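Local coordinates for 3-dehydroquinate dehydratase (Enterococcus faecalis, PDB 4PH6), which catalyses the cis-dehydration of 3-dehydroquinate to 3-dehydroshikimate through an imine intermediate, the third step of the chorismate pathway, at residues Ile8-Arg13 / Ala112-Asp117; Asp32-Ala37 / Met72-Gln77; Leu82-Gln87 / Glu98-Leu103; Glu106-Gly111 / His132-Ala137; Ala159-Met164 / Cys172-Met177. All coordinates share one frame; numbering follows the deposited sequence.

Contact 1: residues Ile8-Arg13 / Ala112-Asp117; sequences IVKNVR and ALDLLD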
# COMPACT_ATOMS: atom_id res chain seq x y z
N ILE A 8 7.51 21.20 13.99
CA ILE A 8 6.42 21.28 14.94
C ILE A 8 5.67 22.59 14.79
O ILE A 8 6.23 23.66 14.92
CB ILE A 8 6.94 21.09 16.38
CG1 ILE A 8 7.74 19.79 16.47
CG2 ILE A 8 5.80 21.08 17.40
CD1 ILE A 8 8.27 19.49 17.86
N VAL A 9 4.38 22.48 14.48
CA VAL A 9 3.50 23.64 14.32
C VAL A 9 2.15 23.45 15.05
O VAL A 9 1.38 22.53 14.73
CB VAL A 9 3.26 23.97 12.82
CG1 VAL A 9 3.02 22.72 12.03
CG2 VAL A 9 2.11 24.93 12.65
N LYS A 10 1.90 24.32 16.03
CA LYS A 10 0.71 24.25 16.88
C LYS A 10 0.53 22.84 17.45
O LYS A 10 -0.54 22.23 17.33
CB LYS A 10 -0.54 24.69 16.12
CG LYS A 10 -0.52 26.18 15.81
CD LYS A 10 -1.79 26.70 15.14
CE LYS A 10 -1.68 28.21 14.97
NZ LYS A 10 -2.69 28.80 14.05
N ASN A 11 1.61 22.34 18.04
CA ASN A 11 1.70 21.03 18.68
C ASN A 11 1.61 19.86 17.70
O ASN A 11 1.74 18.71 18.11
CB ASN A 11 0.62 20.91 19.77
CG ASN A 11 0.97 21.71 21.02
OD1 ASN A 11 2.00 22.41 21.06
ND2 ASN A 11 0.12 21.63 22.04
N VAL A 12 1.42 20.13 16.41
CA VAL A 12 1.41 19.06 15.42
C VAL A 12 2.85 18.72 14.99
O VAL A 12 3.54 19.55 14.40
CB VAL A 12 0.57 19.42 14.17
CG1 VAL A 12 0.71 18.33 13.08
CG2 VAL A 12 -0.90 19.59 14.54
N ARG A 13 3.28 17.49 15.28
CA ARG A 13 4.67 17.08 15.05
C ARG A 13 4.83 16.43 13.69
O ARG A 13 4.71 15.22 13.56
CB ARG A 13 5.14 16.13 16.16
CG ARG A 13 4.84 16.64 17.56
CD ARG A 13 5.28 15.68 18.67
NE ARG A 13 6.72 15.76 18.94
CZ ARG A 13 7.28 16.67 19.75
NH1 ARG A 13 6.53 17.58 20.36
NH2 ARG A 13 8.60 16.67 19.94
N ALA A 112 -2.90 35.65 7.58
CA ALA A 112 -2.71 34.62 8.59
C ALA A 112 -2.38 33.28 7.93
O ALA A 112 -3.06 32.86 6.99
CB ALA A 112 -3.95 34.50 9.47
N LEU A 113 -1.32 32.63 8.41
CA LEU A 113 -0.88 31.34 7.86
C LEU A 113 0.26 30.76 8.68
O LEU A 113 1.02 31.49 9.28
CB LEU A 113 -0.46 31.50 6.39
CG LEU A 113 0.71 32.43 6.06
CD1 LEU A 113 1.74 31.69 5.26
CD2 LEU A 113 0.27 33.67 5.32
N ASP A 114 0.39 29.44 8.69
CA ASP A 114 1.43 28.80 9.48
C ASP A 114 2.49 28.17 8.59
O ASP A 114 3.65 28.08 8.98
CB ASP A 114 0.81 27.75 10.40
CG ASP A 114 -0.22 28.35 11.32
OD1 ASP A 114 0.10 29.32 12.02
OD2 ASP A 114 -1.38 27.90 11.32
N LEU A 115 2.07 27.74 7.40
CA LEU A 115 2.96 27.16 6.41
C LEU A 115 2.69 27.79 5.05
O LEU A 115 1.55 28.11 4.71
CB LEU A 115 2.79 25.64 6.33
CG LEU A 115 2.94 24.85 7.61
CD1 LEU A 115 1.57 24.58 8.21
CD2 LEU A 115 3.70 23.58 7.35
N LEU A 116 3.75 27.98 4.28
CA LEU A 116 3.61 28.56 2.96
C LEU A 116 4.15 27.59 1.92
O LEU A 116 5.28 27.11 2.03
CB LEU A 116 4.34 29.92 2.87
CG LEU A 116 4.30 30.71 1.56
CD1 LEU A 116 2.88 30.88 1.03
CD2 LEU A 116 4.99 32.08 1.72
N ASP A 117 3.31 27.30 0.93
CA ASP A 117 3.66 26.47 -0.20
C ASP A 117 4.34 27.30 -1.30
O ASP A 117 3.78 28.27 -1.80
CB ASP A 117 2.41 25.77 -0.75
CG ASP A 117 2.69 24.89 -1.96
OD1 ASP A 117 3.01 25.46 -3.03
OD2 ASP A 117 2.56 23.65 -1.87
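Lys10 reaches Asp114 because its CG lies anti to its carbonyl carbon (chi1 -69°) and the rest of the chain runs fully extended, carrying NZ away from the hairpin; Asp114 adopts the same first torsion (-58°), and the two side chains cross at about a right angle. Lys10 is a corner residue of the type I' beta turn from Val9 to Val12, which joins strands 7-9 and 12-14 into the N-terminal beta hairpin. Residues 112-117 lead into strand 115-119 of the (beta/alpha)8 barrel, so the contact ties the hairpin to the N-terminal end of a barrel strand. Two backbone bonds, Val9 N to Val12 O at 3.0 Å and Val12 N to Val9 O at 2.9 Å, keep the turn closed. Val9 CG2 packs on Asp114 CB at 3.8 Å and more distantly on Leu115 CD1 at 4.5 Å, a small apolar patch beside the ion pair. Asp114 OD2 is doubly engaged, since it also accepts a hydrogen bond from the backbone N of Leu80; the carboxylate is thereby tied to the beginning of the neighbouring barrel strand as well as to Lys10. Met72 of helix 61-73 packs against both charged side chains. Lys10 NZ meets Asp114 OD2 on its syn side at 3.2 Å, 22° out of the carboxylate plane, and makes only a weak bond to Asp114 OD1 at 3.5 Å.

Contact 2: residues Asp32-Ala37 / Met72-Gln77; sequences DILAEA and MERLGQ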
# COMPACT_ATOMS: atom_id res chain seq x y z
N ASP A 32 -18.38 29.93 1.35
CA ASP A 32 -18.17 28.49 1.43
C ASP A 32 -16.79 28.15 1.99
O ASP A 32 -16.62 27.10 2.61
CB ASP A 32 -18.36 27.86 0.05
CG ASP A 32 -19.81 27.74 -0.32
OD1 ASP A 32 -20.12 27.74 -1.53
OD2 ASP A 32 -20.65 27.64 0.59
N ILE A 33 -15.82 29.03 1.78
CA ILE A 33 -14.48 28.81 2.31
C ILE A 33 -14.51 28.90 3.84
O ILE A 33 -13.91 28.06 4.53
CB ILE A 33 -13.45 29.81 1.72
CG1 ILE A 33 -13.05 29.37 0.30
CG2 ILE A 33 -12.21 29.91 2.59
CD1 ILE A 33 -12.24 30.40 -0.47
N LEU A 34 -15.22 29.88 4.37
CA LEU A 34 -15.39 30.00 5.82
C LEU A 34 -16.17 28.82 6.40
O LEU A 34 -15.80 28.30 7.46
CB LEU A 34 -16.08 31.32 6.19
CG LEU A 34 -15.24 32.57 5.90
CD1 LEU A 34 -15.94 33.85 6.39
CD2 LEU A 34 -13.86 32.43 6.50
N ALA A 35 -17.24 28.40 5.73
CA ALA A 35 -18.03 27.27 6.22
C ALA A 35 -17.16 26.02 6.35
O ALA A 35 -17.18 25.35 7.39
CB ALA A 35 -19.23 27.01 5.31
N GLU A 36 -16.39 25.73 5.31
CA GLU A 36 -15.55 24.53 5.28
C GLU A 36 -14.41 24.63 6.30
O GLU A 36 -13.91 23.61 6.79
CB GLU A 36 -15.01 24.29 3.87
CG GLU A 36 -16.09 23.98 2.86
CD GLU A 36 -15.55 23.47 1.53
OE1 GLU A 36 -14.33 23.19 1.44
OE2 GLU A 36 -16.34 23.33 0.57
N ALA A 37 -14.02 25.85 6.64
CA ALA A 37 -13.02 26.06 7.67
C ALA A 37 -13.63 25.68 9.02
O ALA A 37 -13.03 24.95 9.81
CB ALA A 37 -12.56 27.49 7.68
N MET A 72 -8.42 31.42 9.62
CA MET A 72 -7.63 31.05 10.80
C MET A 72 -8.45 31.05 12.09
O MET A 72 -8.30 30.16 12.93
CB MET A 72 -6.44 31.99 10.95
CG MET A 72 -5.61 31.72 12.17
SD MET A 72 -4.63 30.25 11.91
CE MET A 72 -3.50 30.83 10.63
N GLU A 73 -9.30 32.06 12.25
CA GLU A 73 -10.09 32.20 13.47
C GLU A 73 -11.01 31.00 13.70
O GLU A 73 -11.31 30.68 14.85
CB GLU A 73 -10.94 33.47 13.44
CG GLU A 73 -10.13 34.74 13.48
CD GLU A 73 -11.01 35.97 13.49
OE1 GLU A 73 -12.13 35.89 12.94
OE2 GLU A 73 -10.59 37.00 14.07
N ARG A 74 -11.42 30.35 12.60
CA ARG A 74 -12.33 29.20 12.66
C ARG A 74 -11.61 27.83 12.65
O ARG A 74 -12.27 26.80 12.57
CB ARG A 74 -13.31 29.25 11.47
CG ARG A 74 -14.29 30.43 11.48
CD ARG A 74 -14.82 30.75 10.07
NE ARG A 74 -15.87 31.76 10.07
CZ ARG A 74 -15.66 33.07 10.21
NH1 ARG A 74 -14.43 33.56 10.36
NH2 ARG A 74 -16.70 33.91 10.20
N LEU A 75 -10.29 27.81 12.70
CA LEU A 75 -9.58 26.54 12.48
C LEU A 75 -9.37 25.69 13.73
O LEU A 75 -8.75 24.65 13.64
CB LEU A 75 -8.23 26.78 11.82
CG LEU A 75 -8.30 26.91 10.29
CD1 LEU A 75 -6.93 26.77 9.68
CD2 LEU A 75 -9.23 25.86 9.71
N GLY A 76 -9.87 26.13 14.88
CA GLY A 76 -9.73 25.38 16.12
C GLY A 76 -8.30 25.01 16.46
O GLY A 76 -8.03 23.96 17.06
N GLN A 77 -7.38 25.89 16.04
CA GLN A 77 -5.94 25.83 16.32
C GLN A 77 -5.24 24.73 15.50
O GLN A 77 -4.17 24.26 15.88
CB GLN A 77 -5.69 25.66 17.83
CG GLN A 77 -4.29 26.05 18.32
CD GLN A 77 -3.90 27.52 18.07
OE1 GLN A 77 -4.72 28.36 17.70
NE2 GLN A 77 -2.63 27.82 18.28
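Leu34 CD1 sits over the centre of the Arg74 guanidinium, 3.8 Å above its plane and 3.9 Å from Arg74 CZ. The rest of Leu34 follows the arginine down its stem, with CB 3.9 Å from Arg74 NE and CD2 beside Arg74 CD. Arg74 can lie across the leucine because its chain is extended from CG to NE, with CG anti to the carbonyl carbon (chi1 -65°). The polar end of the arginine is turned back to the preceding helix 61-73, where NH1 donates to Gln70 O, which probably limits rotation of the guanidinium. Aliphatic packing makes a second group. Ala37 CB stands 4.2 Å from Leu75 CD2, and its distance to Arg74 CB is also 4.2 Å. The small alanine lets the backbones approach closely, Ala37 and Leu75 having their CA atoms 5.9 Å apart. Helices 30-40 and 61-73 are successive outer helices of the (beta/alpha)8 barrel, and here the middle and later turns of the first pack on the C-terminal end of the second. Toward the sheet, Ala37 touches Ile25 and Leu75 touches Val48, both on barrel strands. No hydrogen bond crosses between residues 32-37 and 72-77. Two carbonyl oxygens, Ala37 O and Arg74 O, lie 3.4 Å apart and cannot bond each other; Ser40 OG bonds to the former, and Gln41 NE2 weakly to the latter.

Contact 3: residues Leu82-Gln87 / Glu98-Leu103; sequences LTFRTQ and ENYFAL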
# COMPACT_ATOMS: atom_id res chain seq x y z
N LEU A 82 -1.20 27.68 3.31
CA LEU A 82 -1.72 28.43 2.17
C LEU A 82 -0.95 28.03 0.91
O LEU A 82 0.28 27.96 0.92
CB LEU A 82 -1.63 29.94 2.41
CG LEU A 82 -2.54 30.51 3.52
CD1 LEU A 82 -2.51 32.03 3.53
CD2 LEU A 82 -3.96 30.03 3.37
N THR A 83 -1.68 27.79 -0.16
CA THR A 83 -1.09 27.30 -1.41
C THR A 83 -1.71 27.97 -2.61
O THR A 83 -2.92 27.89 -2.78
CB THR A 83 -1.31 25.77 -1.56
OG1 THR A 83 -0.61 25.05 -0.53
CG2 THR A 83 -0.86 25.28 -2.93
N PHE A 84 -0.91 28.61 -3.44
CA PHE A 84 -1.38 28.95 -4.78
C PHE A 84 -0.77 27.98 -5.78
O PHE A 84 0.38 28.15 -6.19
CB PHE A 84 -1.02 30.40 -5.16
CG PHE A 84 -1.72 30.88 -6.41
CD1 PHE A 84 -2.92 31.58 -6.32
CD2 PHE A 84 -1.21 30.60 -7.66
CE1 PHE A 84 -3.58 32.00 -7.46
CE2 PHE A 84 -1.88 31.03 -8.82
CZ PHE A 84 -3.06 31.72 -8.71
N ARG A 85 -1.48 26.92 -6.14
CA ARG A 85 -0.91 25.99 -7.12
C ARG A 85 -0.89 26.65 -8.49
O ARG A 85 -1.92 27.12 -8.98
CB ARG A 85 -1.68 24.68 -7.16
CG ARG A 85 -1.05 23.60 -8.04
CD ARG A 85 0.32 23.20 -7.53
NE ARG A 85 0.26 22.76 -6.15
CZ ARG A 85 1.10 23.15 -5.20
NH1 ARG A 85 2.09 23.99 -5.49
NH2 ARG A 85 0.97 22.69 -3.97
N THR A 86 0.28 26.71 -9.11
CA THR A 86 0.36 27.34 -10.43
C THR A 86 -0.17 26.39 -11.49
O THR A 86 -0.11 25.17 -11.33
CB THR A 86 1.79 27.76 -10.79
OG1 THR A 86 2.58 26.59 -11.04
CG2 THR A 86 2.42 28.57 -9.67
N GLN A 87 -0.65 26.97 -12.58
CA GLN A 87 -1.30 26.23 -13.65
C GLN A 87 -0.44 25.10 -14.22
O GLN A 87 -0.95 24.04 -14.54
CB GLN A 87 -1.71 27.20 -14.76
CG GLN A 87 -2.76 26.66 -15.73
CD GLN A 87 -3.31 27.74 -16.66
OE1 GLN A 87 -2.59 28.68 -17.03
NE2 GLN A 87 -4.57 27.61 -17.05
N GLU A 98 4.72 37.64 -11.42
CA GLU A 98 4.70 38.84 -10.59
C GLU A 98 3.54 38.83 -9.60
O GLU A 98 3.72 39.15 -8.43
CB GLU A 98 4.63 40.10 -11.47
CG GLU A 98 4.50 41.43 -10.71
CD GLU A 98 4.13 42.58 -11.64
OE1 GLU A 98 3.65 42.29 -12.76
OE2 GLU A 98 4.32 43.77 -11.27
N ASN A 99 2.36 38.45 -10.07
CA ASN A 99 1.19 38.31 -9.20
C ASN A 99 1.36 37.14 -8.22
O ASN A 99 0.89 37.20 -7.09
CB ASN A 99 -0.08 38.12 -10.03
CG ASN A 99 -0.64 39.43 -10.55
OD1 ASN A 99 -0.44 40.48 -9.94
ND2 ASN A 99 -1.35 39.38 -11.67
N TYR A 100 2.03 36.09 -8.66
CA TYR A 100 2.30 34.97 -7.80
C TYR A 100 3.11 35.43 -6.59
O TYR A 100 2.70 35.23 -5.44
CB TYR A 100 3.04 33.87 -8.56
CG TYR A 100 3.42 32.67 -7.72
CD1 TYR A 100 2.49 31.69 -7.42
CD2 TYR A 100 4.72 32.51 -7.26
CE1 TYR A 100 2.85 30.58 -6.65
CE2 TYR A 100 5.08 31.41 -6.50
CZ TYR A 100 4.14 30.44 -6.20
OH TYR A 100 4.50 29.35 -5.44
N PHE A 101 4.24 36.09 -6.83
CA PHE A 101 5.09 36.52 -5.73
C PHE A 101 4.52 37.71 -4.95
O PHE A 101 4.74 37.82 -3.74
CB PHE A 101 6.49 36.84 -6.24
CG PHE A 101 7.28 35.61 -6.58
CD1 PHE A 101 7.81 34.83 -5.57
CD2 PHE A 101 7.45 35.22 -7.89
CE1 PHE A 101 8.53 33.70 -5.87
CE2 PHE A 101 8.17 34.09 -8.19
CZ PHE A 101 8.71 33.33 -7.19
N ALA A 102 3.79 38.60 -5.62
CA ALA A 102 3.19 39.75 -4.94
C ALA A 102 2.12 39.32 -3.92
O ALA A 102 2.05 39.87 -2.81
CB ALA A 102 2.60 40.71 -5.96
N LEU A 103 1.32 38.33 -4.29
CA LEU A 103 0.28 37.78 -3.41
C LEU A 103 0.88 37.18 -2.15
O LEU A 103 0.42 37.45 -1.04
CB LEU A 103 -0.53 36.71 -4.14
CG LEU A 103 -1.63 36.00 -3.33
CD1 LEU A 103 -2.45 36.94 -2.46
CD2 LEU A 103 -2.55 35.22 -4.26
O HOH W 1 3.05 27.33 -4.83
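Phe84, just past the end of strand 80-83, directs its side chain at helix 97-110, the next helix of the (beta/alpha)8 barrel; strand, helix and strand 115-119 form one beta-alpha-beta unit. Its CG is anti to the backbone N (chi1 -168°), which sets the ring between Tyr100 and Leu103. Phe84 CD2 meets Tyr100 CD1 at 3.9 Å, the two side chains sliding past each other in opposite directions, while on the other flank Phe84 CD1 rests on Leu103 CD2 at 4.2 Å. The same ring stacks with that of Phe95. Its carbonyl also takes part: Phe84 O lies in the plane of the Tyr100 ring, at its edge, 3.5 Å from Tyr100 CE1. A water lies 3.1 Å from Phe84 O, a bond that competing acceptors leave uncertain, and is hydrogen-bonded to Tyr100 OH at 2.6 Å. Arg85, a predicted 3-dehydroquinate-binding residue, points its CB away from the helix and forms salt bridges with Asp117 and Glu119 instead. The chain thus presents an apolar residue to the helix and a charged one toward the predicted substrate pocket. At Thr86 the direction returns to the helix. While the OG1 of this threonine bonds Glu119 OE1, Thr86 CG2 approaches Tyr100 CE1 obliquely at 3.7 Å.

Contact 4: residues Glu106-Gly111 / His132-Ala137; sequences ELVKKG and HEAKKA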
# COMPACT_ATOMS: atom_id res chain seq x y z
N GLU A 106 2.36 39.71 0.25
CA GLU A 106 1.27 40.35 0.99
C GLU A 106 0.70 39.49 2.12
O GLU A 106 0.43 39.99 3.21
CB GLU A 106 0.13 40.74 0.05
CG GLU A 106 0.35 42.08 -0.60
CD GLU A 106 0.64 43.19 0.40
OE1 GLU A 106 1.83 43.55 0.56
OE2 GLU A 106 -0.32 43.70 1.03
N LEU A 107 0.48 38.20 1.85
CA LEU A 107 0.03 37.27 2.88
C LEU A 107 1.03 37.24 4.03
O LEU A 107 0.65 37.23 5.20
CB LEU A 107 -0.15 35.87 2.30
CG LEU A 107 -1.39 35.66 1.43
CD1 LEU A 107 -1.34 34.32 0.75
CD2 LEU A 107 -2.67 35.80 2.26
N VAL A 108 2.32 37.23 3.68
CA VAL A 108 3.37 37.21 4.69
C VAL A 108 3.26 38.42 5.63
O VAL A 108 3.39 38.27 6.85
CB VAL A 108 4.77 37.17 4.04
CG1 VAL A 108 5.85 37.50 5.07
CG2 VAL A 108 5.02 35.81 3.40
N LYS A 109 2.98 39.60 5.07
CA LYS A 109 2.90 40.84 5.83
C LYS A 109 1.62 41.00 6.65
O LYS A 109 1.67 41.43 7.80
CB LYS A 109 3.03 42.05 4.90
CG LYS A 109 4.42 42.25 4.34
CD LYS A 109 4.41 43.24 3.19
CE LYS A 109 5.79 43.29 2.55
NZ LYS A 109 5.77 43.92 1.20
N LYS A 110 0.48 40.69 6.04
CA LYS A 110 -0.81 41.05 6.61
C LYS A 110 -1.83 39.91 6.61
O LYS A 110 -3.00 40.13 6.93
CB LYS A 110 -1.40 42.25 5.86
CG LYS A 110 -0.71 43.57 6.14
CD LYS A 110 -0.83 44.52 4.96
CE LYS A 110 -0.43 45.95 5.34
NZ LYS A 110 -0.58 46.92 4.21
N GLY A 111 -1.39 38.71 6.25
CA GLY A 111 -2.28 37.57 6.25
C GLY A 111 -2.03 36.65 7.43
O GLY A 111 -1.08 36.84 8.18
N HIS A 132 12.91 33.90 3.09
CA HIS A 132 13.47 34.55 4.27
C HIS A 132 12.50 35.52 4.92
O HIS A 132 12.48 35.64 6.15
CB HIS A 132 14.78 35.27 3.94
CG HIS A 132 15.83 34.34 3.41
ND1 HIS A 132 16.19 33.18 4.05
CD2 HIS A 132 16.58 34.40 2.28
CE1 HIS A 132 17.11 32.55 3.35
NE2 HIS A 132 17.37 33.27 2.27
N GLU A 133 11.71 36.22 4.11
CA GLU A 133 10.67 37.09 4.68
C GLU A 133 9.57 36.27 5.36
O GLU A 133 9.07 36.66 6.41
CB GLU A 133 10.07 38.00 3.60
CG GLU A 133 11.01 39.08 3.08
CD GLU A 133 11.63 39.91 4.20
OE1 GLU A 133 10.88 40.56 4.95
OE2 GLU A 133 12.88 39.90 4.33
N ALA A 134 9.19 35.13 4.79
CA ALA A 134 8.22 34.26 5.44
C ALA A 134 8.77 33.67 6.74
O ALA A 134 8.06 33.66 7.75
CB ALA A 134 7.78 33.15 4.49
N LYS A 135 10.01 33.19 6.72
CA LYS A 135 10.60 32.57 7.92
C LYS A 135 10.73 33.57 9.06
O LYS A 135 10.49 33.23 10.22
CB LYS A 135 11.97 31.94 7.64
CG LYS A 135 11.90 30.65 6.85
CD LYS A 135 13.15 29.78 6.95
CE LYS A 135 12.93 28.49 6.15
NZ LYS A 135 14.05 27.51 6.25
N LYS A 136 11.13 34.79 8.71
CA LYS A 136 11.24 35.85 9.69
C LYS A 136 9.89 36.05 10.39
O LYS A 136 9.84 36.31 11.60
CB LYS A 136 11.72 37.14 9.03
CG LYS A 136 12.04 38.25 10.01
CD LYS A 136 12.55 39.49 9.28
CE LYS A 136 13.99 39.30 8.78
NZ LYS A 136 15.02 39.67 9.81
N ALA A 137 8.79 35.90 9.65
CA ALA A 137 7.45 36.00 10.23
C ALA A 137 7.00 34.73 10.95
O ALA A 137 5.86 34.66 11.41
CB ALA A 137 6.42 36.37 9.15
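Val108 makes every contact from its side, spreading its two methyl groups over Glu133, Ala134 and Ala137, at the C-terminal end of helix 124-136. On the buried side, Val108 CG2 meets Ala134 CB at 4.0 Å and Ala134 CA at 4.1 Å. With so small a partner the helices come close, the CA atoms of Val108 and Ala134 being 5.7 Å apart. Leu116 of strand 115-119 touches both residues from the sheet side, and Ala134 also meets Ile141 of strand 140-147, so this half of the interface continues into the layer between helices and barrel. Helices 97-110 and 124-136 are consecutive outer helices of the (beta/alpha)8 barrel, and they meet here near their C-terminal ends. Val108 CG1, placed anti to the backbone N (chi1 166°), leans over backbone more than side chain, and closely: it lies 3.6 Å from the carbonyl Glu133 O. The exposed side chains are looser. Glu133 CB is only just within touch of that methyl, at 4.5 Å, and Ala137 closes the end of the patch with CB 4.3 Å from Val108 CG1 and also 4.3 Å from Val108 O. No hydrogen bond or salt bridge crosses between the segments. The chemistry is that of methyl groups against alanines and main chain, which implies that fit and burial of apolar surface, with no directional bond, hold these two helix ends side by side.

Contact 5: residues Ala159-Met164 / Cys172-Met177; sequences ARLRQM and CKIAVM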
# COMPACT_ATOMS: atom_id res chain seq x y z
N ALA A 159 16.46 13.86 -6.76
CA ALA A 159 17.23 15.07 -7.00
C ALA A 159 16.37 16.30 -6.72
O ALA A 159 16.86 17.27 -6.16
CB ALA A 159 17.77 15.10 -8.44
N ARG A 160 15.10 16.24 -7.11
CA ARG A 160 14.22 17.37 -6.88
C ARG A 160 13.96 17.55 -5.39
O ARG A 160 13.97 18.67 -4.89
CB ARG A 160 12.91 17.21 -7.64
CG ARG A 160 13.09 17.34 -9.15
CD ARG A 160 11.77 17.35 -9.88
NE ARG A 160 11.95 17.22 -11.32
CZ ARG A 160 10.95 17.17 -12.20
NH1 ARG A 160 9.69 17.24 -11.79
NH2 ARG A 160 11.21 17.04 -13.49
N LEU A 161 13.75 16.45 -4.67
CA LEU A 161 13.53 16.54 -3.24
C LEU A 161 14.80 17.09 -2.57
O LEU A 161 14.73 17.87 -1.63
CB LEU A 161 13.14 15.18 -2.65
CG LEU A 161 11.72 14.71 -3.01
CD1 LEU A 161 11.50 13.25 -2.63
CD2 LEU A 161 10.65 15.61 -2.37
N ARG A 162 15.95 16.68 -3.08
CA ARG A 162 17.21 17.13 -2.50
C ARG A 162 17.47 18.61 -2.78
O ARG A 162 18.07 19.29 -1.95
CB ARG A 162 18.39 16.30 -3.03
CG ARG A 162 18.49 14.89 -2.46
CD ARG A 162 19.70 14.20 -3.04
NE ARG A 162 20.93 14.79 -2.53
CZ ARG A 162 22.12 14.63 -3.09
NH1 ARG A 162 22.24 13.92 -4.21
NH2 ARG A 162 23.18 15.19 -2.54
N GLN A 163 17.03 19.11 -3.93
CA GLN A 163 17.22 20.52 -4.27
C GLN A 163 16.33 21.43 -3.40
O GLN A 163 16.74 22.53 -3.05
CB GLN A 163 16.93 20.78 -5.76
CG GLN A 163 17.90 20.09 -6.75
CD GLN A 163 19.05 21.00 -7.21
OE1 GLN A 163 19.12 22.18 -6.82
NE2 GLN A 163 19.96 20.45 -8.04
N MET A 164 15.14 20.95 -3.04
CA MET A 164 14.27 21.70 -2.14
C MET A 164 14.91 21.86 -0.77
O MET A 164 14.89 22.95 -0.19
CB MET A 164 12.91 21.02 -1.98
CG MET A 164 12.15 20.85 -3.29
SD MET A 164 10.61 19.95 -3.04
CE MET A 164 10.37 19.23 -4.66
N CYS A 172 9.78 19.24 2.29
CA CYS A 172 9.94 19.02 0.85
C CYS A 172 8.81 18.14 0.35
O CYS A 172 8.54 17.09 0.93
CB CYS A 172 11.28 18.37 0.55
SG CYS A 172 12.69 19.21 1.28
N LYS A 173 8.15 18.55 -0.73
CA LYS A 173 6.99 17.85 -1.23
C LYS A 173 7.05 17.62 -2.74
O LYS A 173 7.46 18.50 -3.49
CB LYS A 173 5.72 18.63 -0.88
CG LYS A 173 4.44 18.09 -1.50
CD LYS A 173 3.33 19.14 -1.43
CE LYS A 173 2.09 18.67 -2.16
NZ LYS A 173 1.10 19.76 -2.38
N ILE A 174 6.65 16.44 -3.17
CA ILE A 174 6.56 16.17 -4.60
C ILE A 174 5.38 15.25 -4.89
O ILE A 174 5.15 14.28 -4.18
CB ILE A 174 7.87 15.55 -5.17
CG1 ILE A 174 7.81 15.49 -6.70
CG2 ILE A 174 8.14 14.15 -4.61
CD1 ILE A 174 9.16 15.23 -7.36
N ALA A 175 4.63 15.59 -5.92
CA ALA A 175 3.54 14.74 -6.37
C ALA A 175 3.80 14.38 -7.83
O ALA A 175 4.15 15.25 -8.64
CB ALA A 175 2.18 15.43 -6.19
N VAL A 176 3.65 13.11 -8.16
CA VAL A 176 3.86 12.67 -9.53
C VAL A 176 2.68 11.84 -10.01
O VAL A 176 1.95 11.28 -9.22
CB VAL A 176 5.14 11.86 -9.67
CG1 VAL A 176 6.36 12.72 -9.27
CG2 VAL A 176 5.06 10.58 -8.83
N MET A 177 2.48 11.78 -11.32
CA MET A 177 1.36 11.06 -11.88
C MET A 177 1.84 9.74 -12.48
O MET A 177 2.60 9.74 -13.44
CB MET A 177 0.66 11.89 -12.94
CG MET A 177 -0.52 11.18 -13.60
SD MET A 177 -1.88 10.93 -12.43
CE MET A 177 -2.70 12.52 -12.43
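Lys173 O, a carbonyl of strand 171-176, is approached from the helix by the thioether of Met164, with Met164 CE at 3.2 Å and Met164 SD at 3.5 Å. These are packing contacts. The strand's polar backbone is served within the sheet, where Lys173 pairs with Leu143 and Asn145 of the neighbouring strand. Met164 lies along the strand because its CG is anti to the carbonyl carbon (chi1 -59°) and the chain is extended beyond it. At the near end Met164 CB rests on Cys172 SG at 3.7 Å, a sulfur that also lies 3.8 Å from the carbonyl Leu161 O. Leu161 and Ile174 cross at about a right angle, and Leu161 CD2 touches Ile174 CG2 at 3.7 Å. Helix 154-166 and strand 171-176 are the second and third elements of a beta-alpha-beta unit of the (beta/alpha)8 barrel; the axes of these short segments run roughly antiparallel, at 151°, and approach to 7.9 Å. In the extended strand Cys172 and Ile174 face the helix, with Lys173 between them pointing away, into the barrel. Lys173 is the predicted Schiff-base lysine; its NZ is hydrogen-bonded to His146 NE2, the predicted proton donor/acceptor, and stands close to Arg85. One turn before Met164, the stem of Arg160 adds the last touch, CD to Ile174 CD1 at 4.2 Å. Its guanidinium is occupied elsewhere, with NE in a salt bridge to Glu156 and NH1 bonded to the side chain of Asn145.

In the fold
From the N terminus, the hairpin at residues 8-13 waits about a hundred residues for its partner, and contact 1 closes this loop on strand 115-119. Nested within it, in turn, are contact 2, which joins two successive outer helices, and contact 3, which packs helix 97-110 against the loop that leaves strand 80-83. Contact 4 opens inside the loop but closes beyond it, so it crosses contact 1; it shares helix 97-110 with contact 3. Contact 5 follows in series, on the opposite side of the chain's centre from contact 2. Contacts 1, 3 and 5 reach the same parallel barrel sheet, and a salt bridge from Arg85 NH2 to Asp117 OD2 (2.8 Å) joins contacts 3 and 1.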